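Local structure of ribose-phosphate pyrophosphokinase (Mycobacterium smegmatis, 5MP7) at residues K29-A34 / T308-F313; A61-S66 / D83-G88; M153-L158 / I280-L285; P98-A103 / D140-F145. The protein probably catalyses the magnesium-dependent transfer of a pyrophosphoryl group from ATP to the 1-hydroxyl of ribose 5-phosphate, giving PRPP and AMP. One frame throughout, in Å; residues are numbered along the deposited sequence.

Contact 1 (K29-A34 / T308-F313); sequences KELDVA and TIRAVF
Leu-31 and Arg-310 are the residues whose CA atoms come nearest, 7.7 Å apart, where the last turn of helix 21-31 meets helix 302-314. The first helix ends here in a Schellman motif. Asp-32, with positive phi (62°), is its C-prime residue, and Asp-32 N makes a weak bond to Lys-29 O. The contact packs a helix C-terminus against the flank of the C-terminal helix of the chain.

Leu-31 does most of the touching. Its two methyls take different partners. CD1 meets the side chain of Ile-309. The two side chains cross at about a right angle, with Leu-31 CD1 4.0 Å from Ile-309 CG2. The CD1 methyl of Ile-309 lies almost as near. Ile-309 is buried and also packs on Phe-62 of strand 60-64. Leu-31 itself is partly exposed.

The other branch faces Arg-310. This side chain runs past Leu-31 in the opposite direction and bends at chi3 (51°). Leu-31 CD2 and Glu-30 O both approach the guanidinium obliquely; no hydrogen bond forms across the contact. Arg-310 NH1 stands 4.2 Å from Leu-31 CD2 and 3.8 Å from Glu-30 O.

Contact 2 (A61-S66 / D83-G88); sequences AFVLQS and DALKRG
This contact lies inside a beta-alpha-beta unit of the N-terminal domain, made of strand 60-64, helix 71-87 and strand 92-97. The last turns of the helix pack on the first strand of the unit. Within 83-88, Leu-85 alone touches 61-66. It meets Ala-61 and Val-63, two residues apart on the strand, whose side chains therefore emerge from the same face of the sheet. The CA atoms of Ala-61 and Leu-85 are 7.9 Å apart.

One methyl of the leucine serves both partners. Leu-85 CD1 lies 3.5 Å from Val-63 CG2, a close approach for two methyls. The same Leu-85 CD1 is 3.9 Å from Ala-61 CB. The side chains of Val-63 and Leu-85 lie alongside each other, pointing opposite ways. In Val-63, CG1 is anti to the backbone N (chi1 -175°), which places CG2 beside that N and against the leucine. No hydrogen bond crosses between the segments, and all three residues are buried.

Phe-62 points away from the helix and packs on helix 302-314 across the other face of the sheet. Leu-85 also touches Phe-15 and Ile-93 on the strands flanking 60-64. The outer side of the helix meets a second subunit. There Asp-83 OD1 accepts a hydrogen bond from Ile-115 N of that neighbouring subunit. The other carboxylate oxygen stays within the helix, in a salt bridge whose hydrogen bond is weak and far from straight: Asp-83 OD2 to Arg-87 NH1 is 2.9 Å, with an N-H...O angle of 124°.

Contact 3 (M153-L158 / I280-L285); sequences MRAQKL and IVTNTL
Thr-282 CG2 is the one atom of its segment that meets both Ala-155 and Leu-158. It lies 4.3 Å from Ala-155 CB and 4.2 Å from Leu-158 CD2. These are light van der Waals contacts between methyl groups, and no hydrogen bond crosses. The threonine methyl faces a small apolar patch formed by the residue just before helix 156-167 and its first turn. Thr-282 and Leu-158 cross obliquely.

The rotamer of the threonine matches the bonding of its hydroxyl. At chi1 73° OG1 is flanked by both backbone branches, and CG2 lies opposite the carbonyl carbon, facing the helix. OG1 hydrogen-bonds to Thr-259 O. It also receives a weak bond within its own segment, from Thr-284 N to Thr-282 OG1, at 3.4 Å and 146°. In this way the hydroxyl is tied into the loops that follow strands 253-258 and 278-282, while the methyl does the packing.

On the other side, Ala-155 N is held by Asp-136 OD2. This ties the turn before the helix to the loop after strand 131-135.

The contact is buried close to the centre of the chain. It joins the end of strand 278-282, in the mixed sheet, to helix 156-167, which runs from strand 150-153 of the parallel sheet to strand 172-176 of the mixed sheet. Further along, Ile-280 packs on Leu-159, Tyr-162 and Ile-163 of helix 156-167.

Contact 4 (P98-A103 / D140-F145); sequences PFYPYA and DQIQGF
Ile-142 inserts its side chain between Tyr-100 and Ala-103, joining two loops that follow neighbouring strands of the parallel sheet, 92-97 and 131-135. The first loop forms a type II beta turn from Tyr-100 to Ala-103. The second contains a 3-10 segment, 140-144.

The packed part rests on the two methyls of the isoleucine. CG2, anti to its backbone N, makes a CH-pi contact over one face of the Tyr-100 ring. It is 4.1 Å from the ring centroid and 17° off the normal, displaced toward CZ. The hydroxyl end of that ring is held by a hydrogen bond from Tyr-100 OH to Ala-117 O on helix 116-127. The methyl Ile-142 CD1 reaches the other partner, Ala-103. The alanine also packs on His-138, a predicted magnesium ligand, so this contact borders the probable active site.

The outer side of the 3-10 segment is looser. Gln-141 and Gly-144 are exposed there, and Gln-143 points away from 98-103. Phe-145 lays its ring face over Ile-142 CA, within its own segment. At the buried end, Ile-142 CD1 lies 3.9 Å from Ala-103 CB and 3.7 Å from Ala-103 O.

How the contacts relate
Apolar packing dominates all four contacts; no hydrogen bond crosses any of them. Contacts 2, 3 and 4 are buried. Contact 1 is only partly buried and includes an arginine at its exposed side. Contacts 1 and 2 pack opposite faces of strand 60-64, and Phe-62 joins them by packing on Val-312. Polar links appear between contacts instead. Ser-66 OG probably hydrogen-bonds to Thr-284 O, between contacts 2 and 3, and Arg-154 forms a salt bridge with Asp-140, between contacts 3 and 4. Pro-98 touches residues of both 61-66 and 280-285. Contacts 2 and 4 also reach the second subunit, whereas contacts 1 and 3 stay within one chain.

Contact 1 (K29-A34 / T308-F313)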
# COMPACT_ATOMS: atom_id res chain seq x y z
N LYS A 29 -20.57 -38.39 -51.06
CA LYS A 29 -21.37 -39.59 -51.27
C LYS A 29 -21.70 -39.84 -52.70
O LYS A 29 -21.60 -40.95 -53.14
CB LYS A 29 -22.65 -39.55 -50.48
CG LYS A 29 -22.49 -40.20 -49.11
CD LYS A 29 -23.18 -39.39 -48.01
CE LYS A 29 -23.47 -40.32 -46.84
NZ LYS A 29 -24.18 -39.81 -45.62
N GLU A 30 -22.09 -38.81 -53.44
CA GLU A 30 -22.41 -38.96 -54.90
C GLU A 30 -21.22 -39.41 -55.72
O GLU A 30 -21.39 -40.17 -56.67
CB GLU A 30 -22.93 -37.65 -55.50
CG GLU A 30 -24.22 -37.16 -54.82
CD GLU A 30 -25.45 -37.97 -55.25
OE1 GLU A 30 -25.26 -39.07 -55.84
OE2 GLU A 30 -26.61 -37.49 -55.00
N LEU A 31 -20.03 -38.94 -55.35
CA LEU A 31 -18.79 -39.29 -56.05
C LEU A 31 -18.17 -40.57 -55.56
O LEU A 31 -17.30 -41.09 -56.24
CB LEU A 31 -17.74 -38.20 -55.84
CG LEU A 31 -17.97 -36.89 -56.55
CD1 LEU A 31 -17.02 -35.86 -55.97
CD2 LEU A 31 -17.77 -37.03 -58.04
N ASP A 32 -18.58 -41.04 -54.38
CA ASP A 32 -17.98 -42.20 -53.71
C ASP A 32 -16.52 -41.98 -53.36
O ASP A 32 -15.66 -42.85 -53.54
CB ASP A 32 -18.14 -43.49 -54.56
CG ASP A 32 -17.77 -44.76 -53.79
OD1 ASP A 32 -18.25 -44.91 -52.62
OD2 ASP A 32 -17.02 -45.62 -54.34
N VAL A 33 -16.22 -40.78 -52.91
CA VAL A 33 -14.85 -40.43 -52.55
C VAL A 33 -14.93 -39.77 -51.20
O VAL A 33 -15.75 -38.90 -51.01
CB VAL A 33 -14.26 -39.41 -53.56
CG1 VAL A 33 -12.94 -38.84 -53.07
CG2 VAL A 33 -14.05 -40.08 -54.91
N ALA A 34 -14.08 -40.17 -50.26
CA ALA A 34 -14.05 -39.55 -48.94
C ALA A 34 -13.42 -38.16 -49.04
O ALA A 34 -12.56 -37.92 -49.89
CB ALA A 34 -13.27 -40.40 -47.96
N THR A 308 -20.57 -32.10 -62.34
CA THR A 308 -19.58 -31.15 -62.82
C THR A 308 -18.15 -31.55 -62.45
O THR A 308 -17.26 -31.47 -63.28
CB THR A 308 -19.83 -29.73 -62.28
OG1 THR A 308 -21.16 -29.34 -62.60
CG2 THR A 308 -18.92 -28.73 -62.95
N ILE A 309 -17.94 -31.99 -61.21
CA ILE A 309 -16.62 -32.48 -60.77
C ILE A 309 -16.18 -33.68 -61.61
O ILE A 309 -15.03 -33.75 -62.03
CB ILE A 309 -16.61 -32.87 -59.28
CG1 ILE A 309 -16.80 -31.61 -58.44
CG2 ILE A 309 -15.33 -33.58 -58.85
CD1 ILE A 309 -16.95 -31.87 -56.96
N ARG A 310 -17.11 -34.59 -61.87
CA ARG A 310 -16.79 -35.79 -62.62
C ARG A 310 -16.36 -35.43 -64.05
O ARG A 310 -15.37 -35.96 -64.56
CB ARG A 310 -17.99 -36.71 -62.64
CG ARG A 310 -17.73 -38.18 -62.91
CD ARG A 310 -18.74 -39.22 -62.29
NE ARG A 310 -20.23 -39.11 -62.44
CZ ARG A 310 -21.16 -38.97 -61.49
NH1 ARG A 310 -20.86 -38.82 -60.21
NH2 ARG A 310 -22.45 -38.93 -61.84
N ALA A 311 -17.07 -34.51 -64.67
CA ALA A 311 -16.77 -34.10 -66.04
C ALA A 311 -15.44 -33.33 -66.15
O ALA A 311 -14.68 -33.53 -67.09
CB ALA A 311 -17.88 -33.24 -66.59
N VAL A 312 -15.16 -32.48 -65.19
CA VAL A 312 -13.87 -31.78 -65.13
C VAL A 312 -12.74 -32.76 -64.93
O VAL A 312 -11.71 -32.69 -65.64
CB VAL A 312 -13.84 -30.72 -64.00
CG1 VAL A 312 -12.44 -30.19 -63.75
CG2 VAL A 312 -14.79 -29.56 -64.35
N PHE A 313 -12.93 -33.67 -63.97
CA PHE A 313 -11.92 -34.67 -63.66
C PHE A 313 -11.66 -35.60 -64.84
O PHE A 313 -10.51 -35.92 -65.13
CB PHE A 313 -12.32 -35.49 -62.42
CG PHE A 313 -11.35 -36.57 -62.09
CD1 PHE A 313 -10.06 -36.26 -61.71
CD2 PHE A 313 -11.72 -37.91 -62.18
CE1 PHE A 313 -9.13 -37.27 -61.41
CE2 PHE A 313 -10.80 -38.92 -61.88
CZ PHE A 313 -9.51 -38.60 -61.50

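Contact 2 (A61-S66 / D83-G88)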
# COMPACT_ATOMS: atom_id res chain seq x y z
N ALA A 61 -7.37 -31.68 -57.46
CA ALA A 61 -7.99 -31.26 -56.23
C ALA A 61 -9.20 -30.43 -56.52
O ALA A 61 -9.17 -29.59 -57.42
CB ALA A 61 -7.02 -30.47 -55.39
N PHE A 62 -10.26 -30.68 -55.76
CA PHE A 62 -11.48 -29.88 -55.81
C PHE A 62 -11.73 -29.34 -54.41
O PHE A 62 -11.89 -30.10 -53.45
CB PHE A 62 -12.62 -30.75 -56.30
CG PHE A 62 -12.44 -31.19 -57.70
CD1 PHE A 62 -11.62 -32.27 -58.01
CD2 PHE A 62 -13.01 -30.49 -58.75
CE1 PHE A 62 -11.40 -32.66 -59.34
CE2 PHE A 62 -12.81 -30.88 -60.07
CZ PHE A 62 -12.03 -31.99 -60.36
N VAL A 63 -11.70 -28.03 -54.27
CA VAL A 63 -11.75 -27.41 -52.95
C VAL A 63 -13.10 -26.76 -52.81
O VAL A 63 -13.34 -25.76 -53.40
CB VAL A 63 -10.68 -26.33 -52.80
CG1 VAL A 63 -10.67 -25.80 -51.39
CG2 VAL A 63 -9.35 -26.93 -53.16
N LEU A 64 -13.96 -27.37 -52.01
CA LEU A 64 -15.34 -26.97 -51.88
C LEU A 64 -15.53 -26.11 -50.65
O LEU A 64 -15.30 -26.53 -49.55
CB LEU A 64 -16.21 -28.22 -51.80
CG LEU A 64 -17.70 -28.10 -51.45
CD1 LEU A 64 -18.47 -27.15 -52.34
CD2 LEU A 64 -18.30 -29.50 -51.55
N GLN A 65 -15.97 -24.88 -50.86
CA GLN A 65 -16.29 -24.01 -49.76
C GLN A 65 -17.55 -23.19 -50.09
O GLN A 65 -17.59 -22.44 -51.08
CB GLN A 65 -15.10 -23.06 -49.46
CG GLN A 65 -15.30 -22.13 -48.29
CD GLN A 65 -15.15 -22.84 -46.94
OE1 GLN A 65 -15.88 -23.76 -46.61
NE2 GLN A 65 -14.19 -22.39 -46.14
N SER A 66 -18.53 -23.29 -49.21
CA SER A 66 -19.66 -22.38 -49.23
C SER A 66 -19.34 -21.12 -48.39
O SER A 66 -18.42 -21.13 -47.61
CB SER A 66 -20.86 -23.11 -48.68
OG SER A 66 -22.02 -22.41 -49.00
N ASP A 83 -3.47 -22.28 -51.40
CA ASP A 83 -2.02 -22.06 -51.19
C ASP A 83 -1.32 -23.33 -50.77
O ASP A 83 -0.23 -23.65 -51.25
CB ASP A 83 -1.79 -20.93 -50.13
CG ASP A 83 -0.23 -20.66 -49.75
OD1 ASP A 83 0.42 -21.49 -49.04
OD2 ASP A 83 0.35 -19.60 -50.11
N ALA A 84 -1.92 -24.04 -49.83
CA ALA A 84 -1.32 -25.26 -49.33
C ALA A 84 -1.24 -26.35 -50.40
O ALA A 84 -0.25 -27.07 -50.48
CB ALA A 84 -2.07 -25.75 -48.11
N LEU A 85 -2.27 -26.47 -51.22
CA LEU A 85 -2.24 -27.43 -52.31
C LEU A 85 -1.24 -27.03 -53.38
O LEU A 85 -0.58 -27.88 -53.97
CB LEU A 85 -3.61 -27.55 -52.97
CG LEU A 85 -4.68 -28.21 -52.11
CD1 LEU A 85 -6.06 -27.91 -52.67
CD2 LEU A 85 -4.50 -29.71 -52.03
N LYS A 86 -1.12 -25.74 -53.64
CA LYS A 86 -0.11 -25.29 -54.57
C LYS A 86 1.32 -25.62 -54.09
O LYS A 86 2.14 -26.10 -54.89
CB LYS A 86 -0.26 -23.81 -54.84
CG LYS A 86 0.87 -23.22 -55.66
CD LYS A 86 0.56 -21.81 -56.17
CE LYS A 86 1.25 -20.69 -55.39
NZ LYS A 86 0.46 -20.07 -54.29
N ARG A 87 1.59 -25.41 -52.81
CA ARG A 87 2.92 -25.76 -52.24
C ARG A 87 3.12 -27.23 -51.97
O ARG A 87 4.25 -27.65 -51.74
CB ARG A 87 3.19 -24.96 -50.97
CG ARG A 87 3.25 -23.50 -51.33
CD ARG A 87 3.59 -22.59 -50.20
NE ARG A 87 4.53 -21.63 -50.76
CZ ARG A 87 4.24 -20.42 -51.23
NH1 ARG A 87 3.02 -19.91 -51.13
NH2 ARG A 87 5.23 -19.69 -51.75
N GLY A 88 2.02 -28.00 -51.93
CA GLY A 88 2.09 -29.42 -51.79
C GLY A 88 2.10 -30.17 -53.10
O GLY A 88 1.86 -31.37 -53.10

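Contact 3 (M153-L158 / I280-L285)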
# COMPACT_ATOMS: atom_id res chain seq x y z
N MET A 153 -22.67 -23.18 -63.50
CA MET A 153 -23.77 -24.15 -63.44
C MET A 153 -25.08 -23.46 -63.13
O MET A 153 -25.14 -22.48 -62.39
CB MET A 153 -23.45 -25.22 -62.39
CG MET A 153 -22.16 -25.99 -62.65
SD MET A 153 -22.10 -26.76 -64.29
CE MET A 153 -21.37 -25.58 -65.43
N ARG A 154 -26.13 -23.99 -63.72
CA ARG A 154 -27.44 -23.41 -63.56
C ARG A 154 -28.37 -24.34 -62.83
O ARG A 154 -28.43 -25.50 -63.14
CB ARG A 154 -28.03 -23.08 -64.93
CG ARG A 154 -27.83 -21.64 -65.36
CD ARG A 154 -26.54 -21.45 -66.09
NE ARG A 154 -26.56 -20.17 -66.80
CZ ARG A 154 -25.60 -19.76 -67.63
NH1 ARG A 154 -24.53 -20.55 -67.90
NH2 ARG A 154 -25.72 -18.57 -68.20
N ALA A 155 -29.15 -23.80 -61.90
CA ALA A 155 -30.16 -24.56 -61.17
C ALA A 155 -31.56 -24.48 -61.81
O ALA A 155 -32.51 -25.03 -61.29
CB ALA A 155 -30.22 -24.05 -59.73
N GLN A 156 -31.67 -23.73 -62.91
CA GLN A 156 -32.93 -23.50 -63.56
C GLN A 156 -33.72 -24.77 -63.87
O GLN A 156 -34.89 -24.83 -63.56
CB GLN A 156 -32.71 -22.75 -64.86
CG GLN A 156 -33.99 -22.34 -65.53
CD GLN A 156 -33.73 -21.60 -66.81
OE1 GLN A 156 -32.64 -21.04 -67.06
NE2 GLN A 156 -34.72 -21.61 -67.67
N LYS A 157 -33.10 -25.74 -64.52
CA LYS A 157 -33.75 -27.01 -64.81
C LYS A 157 -34.25 -27.69 -63.54
O LYS A 157 -35.34 -28.23 -63.52
CB LYS A 157 -32.83 -27.96 -65.57
CG LYS A 157 -32.70 -27.63 -67.05
CD LYS A 157 -32.27 -28.87 -67.84
CE LYS A 157 -32.32 -28.64 -69.34
NZ LYS A 157 -31.04 -28.11 -69.85
N LEU A 158 -33.45 -27.65 -62.49
CA LEU A 158 -33.81 -28.23 -61.22
C LEU A 158 -35.03 -27.54 -60.60
O LEU A 158 -35.96 -28.21 -60.15
CB LEU A 158 -32.60 -28.19 -60.26
CG LEU A 158 -32.79 -28.61 -58.79
CD1 LEU A 158 -32.96 -30.13 -58.66
CD2 LEU A 158 -31.58 -28.13 -57.99
N ILE A 280 -38.98 -21.86 -52.57
CA ILE A 280 -38.12 -22.94 -53.00
C ILE A 280 -36.72 -22.41 -53.19
O ILE A 280 -36.51 -21.42 -53.90
CB ILE A 280 -38.60 -23.49 -54.32
CG1 ILE A 280 -40.07 -23.83 -54.22
CG2 ILE A 280 -37.84 -24.76 -54.69
CD1 ILE A 280 -40.77 -23.95 -55.54
N VAL A 281 -35.76 -23.04 -52.52
CA VAL A 281 -34.34 -22.70 -52.59
C VAL A 281 -33.50 -23.95 -52.71
O VAL A 281 -34.02 -25.05 -52.57
CB VAL A 281 -33.82 -21.91 -51.38
CG1 VAL A 281 -34.55 -20.60 -51.24
CG2 VAL A 281 -33.95 -22.70 -50.12
N THR A 282 -32.24 -23.79 -53.08
CA THR A 282 -31.28 -24.89 -53.10
C THR A 282 -30.45 -24.78 -51.88
O THR A 282 -30.52 -23.79 -51.14
CB THR A 282 -30.34 -24.91 -54.34
OG1 THR A 282 -29.36 -23.84 -54.22
CG2 THR A 282 -31.14 -24.74 -55.60
N ASN A 283 -29.58 -25.75 -51.69
CA ASN A 283 -28.69 -25.73 -50.53
C ASN A 283 -27.25 -25.29 -50.86
O ASN A 283 -26.29 -25.89 -50.38
CB ASN A 283 -28.73 -27.09 -49.80
CG ASN A 283 -28.08 -28.20 -50.59
OD1 ASN A 283 -28.05 -28.17 -51.82
ND2 ASN A 283 -27.56 -29.16 -49.91
N THR A 284 -27.09 -24.28 -51.70
CA THR A 284 -25.76 -23.75 -51.99
C THR A 284 -25.18 -23.15 -50.74
O THR A 284 -23.99 -23.15 -50.58
CB THR A 284 -25.79 -22.65 -53.08
OG1 THR A 284 -26.87 -21.76 -52.85
CG2 THR A 284 -25.90 -23.26 -54.48
N LEU A 285 -26.04 -22.66 -49.88
CA LEU A 285 -25.72 -22.18 -48.55
C LEU A 285 -26.39 -23.08 -47.55
O LEU A 285 -27.40 -23.69 -47.88
CB LEU A 285 -26.27 -20.77 -48.36
CG LEU A 285 -25.48 -19.79 -49.23
CD1 LEU A 285 -26.30 -18.58 -49.60
CD2 LEU A 285 -24.20 -19.33 -48.55

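Contact 4 (P98-A103 / D140-F145)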
# COMPACT_ATOMS: atom_id res chain seq x y z
N PRO A 98 -20.13 -22.48 -54.45
CA PRO A 98 -21.51 -22.61 -54.89
C PRO A 98 -22.24 -21.27 -54.86
O PRO A 98 -22.99 -20.98 -55.77
CB PRO A 98 -22.10 -23.58 -53.88
CG PRO A 98 -20.95 -24.38 -53.39
CD PRO A 98 -19.80 -23.43 -53.36
N PHE A 99 -22.00 -20.46 -53.85
CA PHE A 99 -22.44 -19.07 -53.82
C PHE A 99 -21.18 -18.19 -53.93
O PHE A 99 -20.31 -18.23 -53.06
CB PHE A 99 -23.19 -18.83 -52.53
CG PHE A 99 -23.54 -17.38 -52.25
CD1 PHE A 99 -24.71 -16.85 -52.75
CD2 PHE A 99 -22.73 -16.60 -51.44
CE1 PHE A 99 -25.07 -15.54 -52.48
CE2 PHE A 99 -23.08 -15.30 -51.16
CZ PHE A 99 -24.25 -14.76 -51.69
N TYR A 100 -21.07 -17.45 -55.02
CA TYR A 100 -19.87 -16.66 -55.31
C TYR A 100 -19.87 -15.40 -54.45
O TYR A 100 -20.74 -14.55 -54.58
CB TYR A 100 -19.82 -16.33 -56.78
CG TYR A 100 -18.53 -15.74 -57.27
CD1 TYR A 100 -18.24 -14.39 -57.10
CD2 TYR A 100 -17.63 -16.51 -58.00
CE1 TYR A 100 -17.08 -13.82 -57.62
CE2 TYR A 100 -16.44 -15.95 -58.52
CZ TYR A 100 -16.20 -14.60 -58.34
OH TYR A 100 -15.07 -14.02 -58.82
N PRO A 101 -18.92 -15.28 -53.54
CA PRO A 101 -18.89 -14.10 -52.68
C PRO A 101 -18.56 -12.81 -53.44
O PRO A 101 -17.71 -12.84 -54.33
CB PRO A 101 -17.76 -14.41 -51.68
CG PRO A 101 -16.96 -15.50 -52.28
CD PRO A 101 -17.69 -16.07 -53.44
N TYR A 102 -19.22 -11.73 -53.03
CA TYR A 102 -19.11 -10.42 -53.58
C TYR A 102 -19.68 -10.30 -54.99
O TYR A 102 -19.40 -9.33 -55.69
CB TYR A 102 -17.65 -9.91 -53.52
CG TYR A 102 -17.24 -9.62 -52.15
CD1 TYR A 102 -17.57 -8.44 -51.57
CD2 TYR A 102 -16.54 -10.56 -51.40
CE1 TYR A 102 -17.19 -8.14 -50.28
CE2 TYR A 102 -16.14 -10.29 -50.10
CZ TYR A 102 -16.47 -9.07 -49.55
OH TYR A 102 -16.19 -8.81 -48.25
N ALA A 103 -20.48 -11.27 -55.41
CA ALA A 103 -21.06 -11.25 -56.78
C ALA A 103 -21.90 -10.02 -57.05
O ALA A 103 -21.92 -9.57 -58.18
CB ALA A 103 -21.85 -12.50 -57.06
N ASP A 140 -23.89 -13.22 -65.52
CA ASP A 140 -23.18 -14.19 -66.31
C ASP A 140 -21.79 -13.68 -66.70
O ASP A 140 -20.87 -14.46 -66.89
CB ASP A 140 -24.00 -14.52 -67.56
CG ASP A 140 -25.46 -15.02 -67.24
OD1 ASP A 140 -25.97 -14.74 -66.13
OD2 ASP A 140 -26.09 -15.68 -68.11
N GLN A 141 -21.60 -12.37 -66.74
CA GLN A 141 -20.32 -11.78 -67.14
C GLN A 141 -19.21 -12.03 -66.15
O GLN A 141 -18.05 -11.95 -66.53
CB GLN A 141 -20.43 -10.28 -67.41
CG GLN A 141 -21.17 -9.95 -68.70
CD GLN A 141 -22.66 -10.17 -68.58
OE1 GLN A 141 -23.25 -9.89 -67.54
NE2 GLN A 141 -23.27 -10.71 -69.62
N ILE A 142 -19.54 -12.35 -64.89
CA ILE A 142 -18.54 -12.74 -63.88
C ILE A 142 -17.64 -13.90 -64.38
O ILE A 142 -16.50 -14.04 -63.95
CB ILE A 142 -19.23 -13.08 -62.54
CG1 ILE A 142 -19.76 -11.80 -61.92
CG2 ILE A 142 -18.27 -13.75 -61.57
CD1 ILE A 142 -20.65 -11.99 -60.72
N GLN A 143 -18.18 -14.72 -65.27
CA GLN A 143 -17.43 -15.76 -65.94
C GLN A 143 -16.16 -15.20 -66.64
O GLN A 143 -15.11 -15.82 -66.62
CB GLN A 143 -18.37 -16.42 -66.92
CG GLN A 143 -17.98 -17.77 -67.45
CD GLN A 143 -19.06 -18.34 -68.37
OE1 GLN A 143 -19.69 -17.61 -69.16
NE2 GLN A 143 -19.26 -19.65 -68.29
N GLY A 144 -16.22 -14.00 -67.17
CA GLY A 144 -15.04 -13.34 -67.73
C GLY A 144 -14.05 -12.68 -66.76
O GLY A 144 -13.01 -12.19 -67.20
N PHE A 145 -14.34 -12.70 -65.47
CA PHE A 145 -13.45 -12.12 -64.48
C PHE A 145 -12.25 -12.94 -64.15
O PHE A 145 -11.33 -12.45 -63.53
CB PHE A 145 -14.20 -11.84 -63.18
CG PHE A 145 -15.15 -10.68 -63.24
CD1 PHE A 145 -15.35 -9.94 -64.40
CD2 PHE A 145 -15.86 -10.34 -62.12
CE1 PHE A 145 -16.25 -8.89 -64.42
CE2 PHE A 145 -16.76 -9.30 -62.14
CZ PHE A 145 -16.95 -8.56 -63.29